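Local structure of putative outer membrane protein (LpxR) (Salmonella typhimurium, 3FID) at residues G182-L187 and K218-V223; E254-A259 and S269-K274. The protein removes acyl chains from lipid A as an outer membrane deacylase that binds zinc ions. All coordinates share one frame; numbering follows the deposited sequence.

Contact 1: residues G182-L187 and K218-V223; sequences GATVAL and KVFAGV. With CXE (pentaethylene glycol monodecyl ether), chain M; CXE (pentaethylene glycol monodecyl ether), chain K; CXE (pentaethylene glycol monodecyl ether), chain L.
Ala186 and Phe220 meet on the inward face of two antiparallel strands, their CB atoms 4.0 Å apart, and here the packing is close. The Phe220 ring leads away from the neighbouring strand, so it is Phe220 CB that meets Thr184 CG2, at 4.0 Å, while that methyl lies oblique to the ring. Beside them Gly222, with no side chain on that face, brings its CA within 3.8 Å of Thr184 CA. Lys218 runs out extended along the same face, brushing Ala186 CB with its CE before its NZ is held by Asn197 and the carbonyl of Phe193. The other face is looser. Val185 CG2 stands 4.4 Å from Ala221 CB, and Leu187 CG only just reaches Val219 CB. Detergent adds to what Phe164 and Val160 of strand 160-173 cover: Val219 CG1 lies 3.6 Å from C4 of one decyl tail, and Val223 CG1 touches the tail of a second and the polyether head of a third. Between the faces, six backbone hydrogen bonds join Ala183 to Val223, Val185 to Ala221 and Leu187 to Val219. Thr184, Ala186, Gly222 and aromatic Phe220 inside, with aliphatic residues against detergent outside, are consistent with the wall of an outer membrane beta-barrel.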
# COMPACT_ATOMS: atom_id res chain seq x y z
N GLY A 182 7.32 11.28 7.68
CA GLY A 182 7.18 11.74 6.33
C GLY A 182 6.30 12.94 6.23
O GLY A 182 5.94 13.57 7.23
N ALA A 183 6.00 13.31 5.01
CA ALA A 183 5.06 14.40 4.80
C ALA A 183 4.41 14.26 3.44
O ALA A 183 4.99 13.68 2.54
CB ALA A 183 5.78 15.77 4.94
N THR A 184 3.20 14.81 3.31
CA THR A 184 2.49 14.85 2.05
C THR A 184 2.14 16.31 1.83
O THR A 184 1.92 17.02 2.81
CB THR A 184 1.18 13.99 2.14
OG1 THR A 184 1.51 12.63 2.51
CG2 THR A 184 0.40 13.96 0.82
N VAL A 185 2.16 16.77 0.58
CA VAL A 185 1.52 18.04 0.23
C VAL A 185 0.34 17.73 -0.68
O VAL A 185 0.39 16.77 -1.47
CB VAL A 185 2.51 19.04 -0.45
CG1 VAL A 185 3.46 19.60 0.61
CG2 VAL A 185 3.29 18.38 -1.61
N ALA A 186 -0.73 18.48 -0.54
CA ALA A 186 -1.93 18.23 -1.33
C ALA A 186 -2.63 19.53 -1.67
O ALA A 186 -2.57 20.51 -0.92
CB ALA A 186 -2.89 17.29 -0.58
N LEU A 187 -3.30 19.51 -2.81
CA LEU A 187 -4.27 20.54 -3.13
C LEU A 187 -5.55 19.89 -3.59
O LEU A 187 -5.53 18.82 -4.21
CB LEU A 187 -3.70 21.47 -4.20
CG LEU A 187 -3.64 21.07 -5.65
CD1 LEU A 187 -4.95 21.51 -6.35
CD2 LEU A 187 -2.43 21.80 -6.28
N LYS A 218 -8.51 16.00 -5.74
CA LYS A 218 -7.34 16.07 -4.88
C LYS A 218 -6.13 15.65 -5.70
O LYS A 218 -6.24 14.72 -6.50
CB LYS A 218 -7.52 15.13 -3.67
CG LYS A 218 -6.29 15.02 -2.74
CD LYS A 218 -6.54 14.14 -1.52
CE LYS A 218 -5.23 13.95 -0.71
NZ LYS A 218 -5.48 13.04 0.46
N VAL A 219 -5.01 16.38 -5.55
CA VAL A 219 -3.75 15.99 -6.16
C VAL A 219 -2.71 16.05 -5.07
O VAL A 219 -2.74 16.96 -4.25
CB VAL A 219 -3.34 16.92 -7.33
CG1 VAL A 219 -2.09 16.40 -7.98
CG2 VAL A 219 -4.48 17.03 -8.40
N PHE A 220 -1.80 15.08 -5.01
CA PHE A 220 -0.91 15.01 -3.86
C PHE A 220 0.42 14.39 -4.22
O PHE A 220 0.54 13.66 -5.23
CB PHE A 220 -1.53 14.20 -2.68
CG PHE A 220 -1.69 12.75 -3.01
CD1 PHE A 220 -2.84 12.30 -3.67
CD2 PHE A 220 -0.67 11.84 -2.72
CE1 PHE A 220 -2.97 10.94 -4.03
CE2 PHE A 220 -0.80 10.50 -3.08
CZ PHE A 220 -1.95 10.05 -3.75
N ALA A 221 1.41 14.69 -3.40
CA ALA A 221 2.75 14.12 -3.52
C ALA A 221 3.31 14.01 -2.10
O ALA A 221 3.16 14.94 -1.30
CB ALA A 221 3.62 15.02 -4.40
N GLY A 222 3.92 12.86 -1.76
CA GLY A 222 4.47 12.65 -0.41
C GLY A 222 5.60 11.64 -0.40
O GLY A 222 5.77 10.87 -1.34
N VAL A 223 6.36 11.63 0.69
CA VAL A 223 7.43 10.65 0.93
C VAL A 223 7.43 10.35 2.41
O VAL A 223 7.19 11.26 3.25
CB VAL A 223 8.83 11.12 0.45
CG1 VAL A 223 9.25 12.50 1.05
CG2 VAL A 223 9.89 10.05 0.71
C1 CXE M . -2.78 16.90 22.35
C2 CXE M . -1.45 16.22 22.07
C3 CXE M . -0.78 16.81 20.83
C4 CXE M . -0.08 15.74 19.99
C5 CXE M . 1.01 16.34 19.09
C6 CXE M . 1.36 15.36 17.97
C7 CXE M . 2.17 15.99 16.83
C8 CXE M . 2.82 14.90 15.98
C9 CXE M . 3.23 15.35 14.58
C10 CXE M . 4.63 14.84 14.23
O11 CXE M . 4.95 15.15 12.88
C12 CXE M . 6.34 15.48 12.69
C13 CXE M . 7.02 14.52 11.70
O14 CXE M . 7.93 15.22 10.83
C15 CXE M . 8.48 14.40 9.79
C16 CXE M . 8.74 15.20 8.51
O17 CXE M . 9.92 14.70 7.87
C18 CXE M . 9.84 14.54 6.45
C19 CXE M . 11.13 13.92 5.90
O20 CXE M . 10.87 12.67 5.24
C21 CXE M . 12.04 11.95 4.85
C22 CXE M . 12.04 11.86 3.33
O23 CXE M . 13.11 11.05 2.83
C24 CXE M . 13.51 11.46 1.52
C25 CXE M . 15.00 11.71 1.54
O26 CXE M . 15.39 12.30 0.31
C1 CXE K . 0.46 19.67 -4.72
C2 CXE K . 0.76 18.22 -5.06
C3 CXE K . 1.78 18.09 -6.19
C4 CXE K . 1.11 18.09 -7.57
C5 CXE K . 2.07 17.84 -8.73
C6 CXE K . 1.40 16.95 -9.77
C7 CXE K . 1.80 17.25 -11.22
C8 CXE K . 1.12 16.26 -12.16
C9 CXE K . 1.61 16.35 -13.60
C10 CXE K . 0.83 15.39 -14.49
O11 CXE K . 1.11 15.64 -15.87
C12 CXE K . 0.60 14.61 -16.72
C13 CXE K . 1.32 14.61 -18.07
O14 CXE K . 0.85 13.53 -18.89
C15 CXE K . 1.88 12.92 -19.66
C16 CXE K . 2.68 11.94 -18.79
O17 CXE K . 3.54 11.12 -19.60
C18 CXE K . 4.92 11.34 -19.32
C19 CXE K . 5.77 10.76 -20.44
O20 CXE K . 4.91 10.22 -21.44
C1 CXE L . 8.57 17.54 1.86
C2 CXE L . 7.26 17.57 1.10
C3 CXE L . 6.97 16.21 0.49
C4 CXE L . 7.03 16.20 -1.03
C5 CXE L . 7.87 15.02 -1.51
C6 CXE L . 7.18 14.23 -2.62
C7 CXE L . 8.21 13.62 -3.55
C8 CXE L . 7.56 12.82 -4.65
C9 CXE L . 8.36 12.96 -5.94
C10 CXE L . 8.94 11.64 -6.43
O11 CXE L . 10.15 11.92 -7.12
C12 CXE L . 10.87 10.76 -7.58
C13 CXE L . 11.67 10.08 -6.48
O14 CXE L . 12.84 10.84 -6.17
C15 CXE L . 13.75 10.13 -5.32

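Contact 2: residues E254-A259 and S269-K274. With CXE (pentaethylene glycol monodecyl ether), chain L; CXE (pentaethylene glycol monodecyl ether), chain J.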
# COMPACT_ATOMS: atom_id res chain seq x y z
N GLU A 254 9.30 5.53 0.92
CA GLU A 254 8.15 5.32 0.03
C GLU A 254 7.64 6.65 -0.53
O GLU A 254 7.31 7.58 0.23
CB GLU A 254 7.01 4.59 0.75
CG GLU A 254 5.76 4.34 -0.17
CD GLU A 254 4.71 3.51 0.50
OE1 GLU A 254 5.07 2.48 1.08
OE2 GLU A 254 3.51 3.85 0.41
N TYR A 255 7.57 6.74 -1.86
CA TYR A 255 7.09 7.93 -2.56
C TYR A 255 5.73 7.65 -3.15
O TYR A 255 5.49 6.56 -3.67
CB TYR A 255 8.05 8.27 -3.70
CG TYR A 255 9.40 8.71 -3.22
CD1 TYR A 255 9.69 10.07 -3.11
CD2 TYR A 255 10.40 7.77 -2.88
CE1 TYR A 255 10.93 10.50 -2.69
CE2 TYR A 255 11.65 8.20 -2.45
CZ TYR A 255 11.90 9.57 -2.34
OH TYR A 255 13.12 10.06 -1.89
N ARG A 256 4.82 8.63 -3.08
CA ARG A 256 3.47 8.46 -3.63
C ARG A 256 3.08 9.77 -4.28
O ARG A 256 3.19 10.83 -3.66
CB ARG A 256 2.42 8.14 -2.54
CG ARG A 256 2.72 6.93 -1.66
CD ARG A 256 1.46 6.45 -0.88
NE ARG A 256 1.58 4.99 -0.81
CZ ARG A 256 0.82 4.07 -1.43
NH1 ARG A 256 1.13 2.80 -1.25
NH2 ARG A 256 -0.25 4.37 -2.18
N VAL A 257 2.66 9.70 -5.54
CA VAL A 257 2.17 10.83 -6.27
C VAL A 257 0.85 10.40 -6.88
O VAL A 257 0.78 9.34 -7.56
CB VAL A 257 3.19 11.24 -7.39
CG1 VAL A 257 2.58 12.26 -8.35
CG2 VAL A 257 4.54 11.70 -6.76
N GLY A 258 -0.21 11.18 -6.69
CA GLY A 258 -1.48 10.75 -7.23
C GLY A 258 -2.59 11.77 -7.22
O GLY A 258 -2.37 12.94 -6.90
N ALA A 259 -3.79 11.31 -7.56
CA ALA A 259 -4.97 12.19 -7.67
C ALA A 259 -6.26 11.39 -7.51
O ALA A 259 -6.31 10.17 -7.77
CB ALA A 259 -4.98 12.90 -9.04
N SER A 269 -9.41 7.14 -8.36
CA SER A 269 -8.09 7.53 -7.87
C SER A 269 -6.97 6.75 -8.55
O SER A 269 -7.15 5.59 -8.87
CB SER A 269 -7.99 7.28 -6.37
OG SER A 269 -8.93 8.04 -5.66
N LEU A 270 -5.82 7.40 -8.74
CA LEU A 270 -4.62 6.73 -9.20
C LEU A 270 -3.45 7.21 -8.33
O LEU A 270 -3.35 8.40 -8.05
CB LEU A 270 -4.40 7.07 -10.70
CG LEU A 270 -3.25 6.65 -11.63
CD1 LEU A 270 -2.20 7.71 -11.76
CD2 LEU A 270 -2.64 5.29 -11.29
N SER A 271 -2.62 6.27 -7.88
CA SER A 271 -1.41 6.62 -7.13
C SER A 271 -0.21 5.94 -7.79
O SER A 271 -0.26 4.75 -8.13
CB SER A 271 -1.56 6.19 -5.65
OG SER A 271 -0.46 6.70 -4.87
N LEU A 272 0.83 6.73 -8.07
CA LEU A 272 2.08 6.27 -8.66
C LEU A 272 3.11 6.17 -7.56
O LEU A 272 3.49 7.20 -6.96
CB LEU A 272 2.56 7.30 -9.70
CG LEU A 272 1.58 7.69 -10.84
CD1 LEU A 272 2.22 8.75 -11.81
CD2 LEU A 272 1.14 6.53 -11.65
N ASN A 273 3.60 4.96 -7.30
CA ASN A 273 4.33 4.70 -6.07
C ASN A 273 5.71 4.14 -6.30
O ASN A 273 5.91 3.45 -7.27
CB ASN A 273 3.52 3.74 -5.19
CG ASN A 273 2.07 4.19 -5.05
OD1 ASN A 273 1.81 5.36 -4.77
ND2 ASN A 273 1.14 3.26 -5.27
N LYS A 274 6.65 4.48 -5.42
CA LYS A 274 7.97 3.85 -5.44
C LYS A 274 8.41 3.50 -4.03
O LYS A 274 8.32 4.32 -3.11
CB LYS A 274 9.04 4.74 -6.09
CG LYS A 274 10.40 4.00 -6.30
CD LYS A 274 11.48 4.90 -6.83
CE LYS A 274 12.28 5.51 -5.66
NZ LYS A 274 13.60 6.02 -6.15
C1 CXE L . 8.57 17.54 1.86
C2 CXE L . 7.26 17.57 1.10
C3 CXE L . 6.97 16.21 0.49
C4 CXE L . 7.03 16.20 -1.03
C5 CXE L . 7.87 15.02 -1.51
C6 CXE L . 7.18 14.23 -2.62
C7 CXE L . 8.21 13.62 -3.55
C8 CXE L . 7.56 12.82 -4.65
C9 CXE L . 8.36 12.96 -5.94
C10 CXE L . 8.94 11.64 -6.43
O11 CXE L . 10.15 11.92 -7.12
C12 CXE L . 10.87 10.76 -7.58
C13 CXE L . 11.67 10.08 -6.48
O14 CXE L . 12.84 10.84 -6.17
C15 CXE L . 13.75 10.13 -5.32
C1 CXE J . -0.60 13.11 -10.17
C2 CXE J . -1.15 12.01 -11.05
C3 CXE J . -0.75 12.29 -12.49
C4 CXE J . -1.10 11.12 -13.39
C5 CXE J . -0.79 11.45 -14.84
C6 CXE J . -1.04 10.24 -15.72
C7 CXE J . -1.20 10.60 -17.19
C8 CXE J . -1.90 9.47 -17.92
C9 CXE J . -1.48 9.38 -19.38
C10 CXE J . -2.24 8.28 -20.08
O11 CXE J . -2.23 8.56 -21.47
C12 CXE J . -2.99 7.62 -22.25
C13 CXE J . -2.62 7.83 -23.71
O HOH W 1 -1.70 6.92 -2.13
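Arg256 and Asn273 are brought together by like first torsions, each with CG anti to the carbonyl carbon (chi1 -55° and -49°), on the inner face of a beta hairpin in the barrel wall. The two side chains cross, with the guanidinium and amide planes 38° apart. Asn273 OD1 lies over one guanidinium face toward the rim; its 3.5 Å separation from Arg256 NH2 has too poor an angle for a hydrogen bond. The oxygen is instead gripped within its own strand by Ser271 OG, which donates to it over 2.6 Å in the carbonyl plane, on a lone pair. Glu254 OE2 fixes the rotation of the guanidinium from the edge, accepting a nearly straight salt-bridging bond from Arg256 NE, 2.6 Å long, and a weak one from NH1. Asn289 on the next strand binds both Arg256 NH2 and Asn273 ND2, so the polar cluster spans three strands.

Gly258 faces Ser271 on this side without a side chain, its CA 3.1 Å from Leu270 O. On the opposite face, which reaches the detergent, Tyr255 and Lys274 lie side by side, CD2 to CE 4.0 Å, while C13 of a detergent head lies over one face of the tyrosine ring, offset toward its rim. The lysine carries its charge on to Asp284, and Val257 touches two detergent molecules. Six backbone hydrogen bonds hold the strands in antiparallel register. Across the polar face, one water accepts from Arg256 NH2 at 2.9 Å and donates to Ser271 OG at 3.0 Å.

In the fold
From the N terminus, the chain first reaches contact 1, where strand 215-228 turns back on strand 176-188 and closes a connection of 26 residues that includes helix 191-194. Only after this is complete does contact 2 open, pairing strand 251-263 with strand 266-275 in a much tighter hairpin. The two therefore follow in series, neither nested nor crossed. Their centres are about 9 Å apart because strands 215-228 and 251-263 are themselves neighbours: Gly222 N probably bonds to Arg256 O, and Phe220 N to Gly258 O. Four adjacent strands of the barrel wall are thus tied together, and one detergent molecule lies against both contacts on the membrane-facing side.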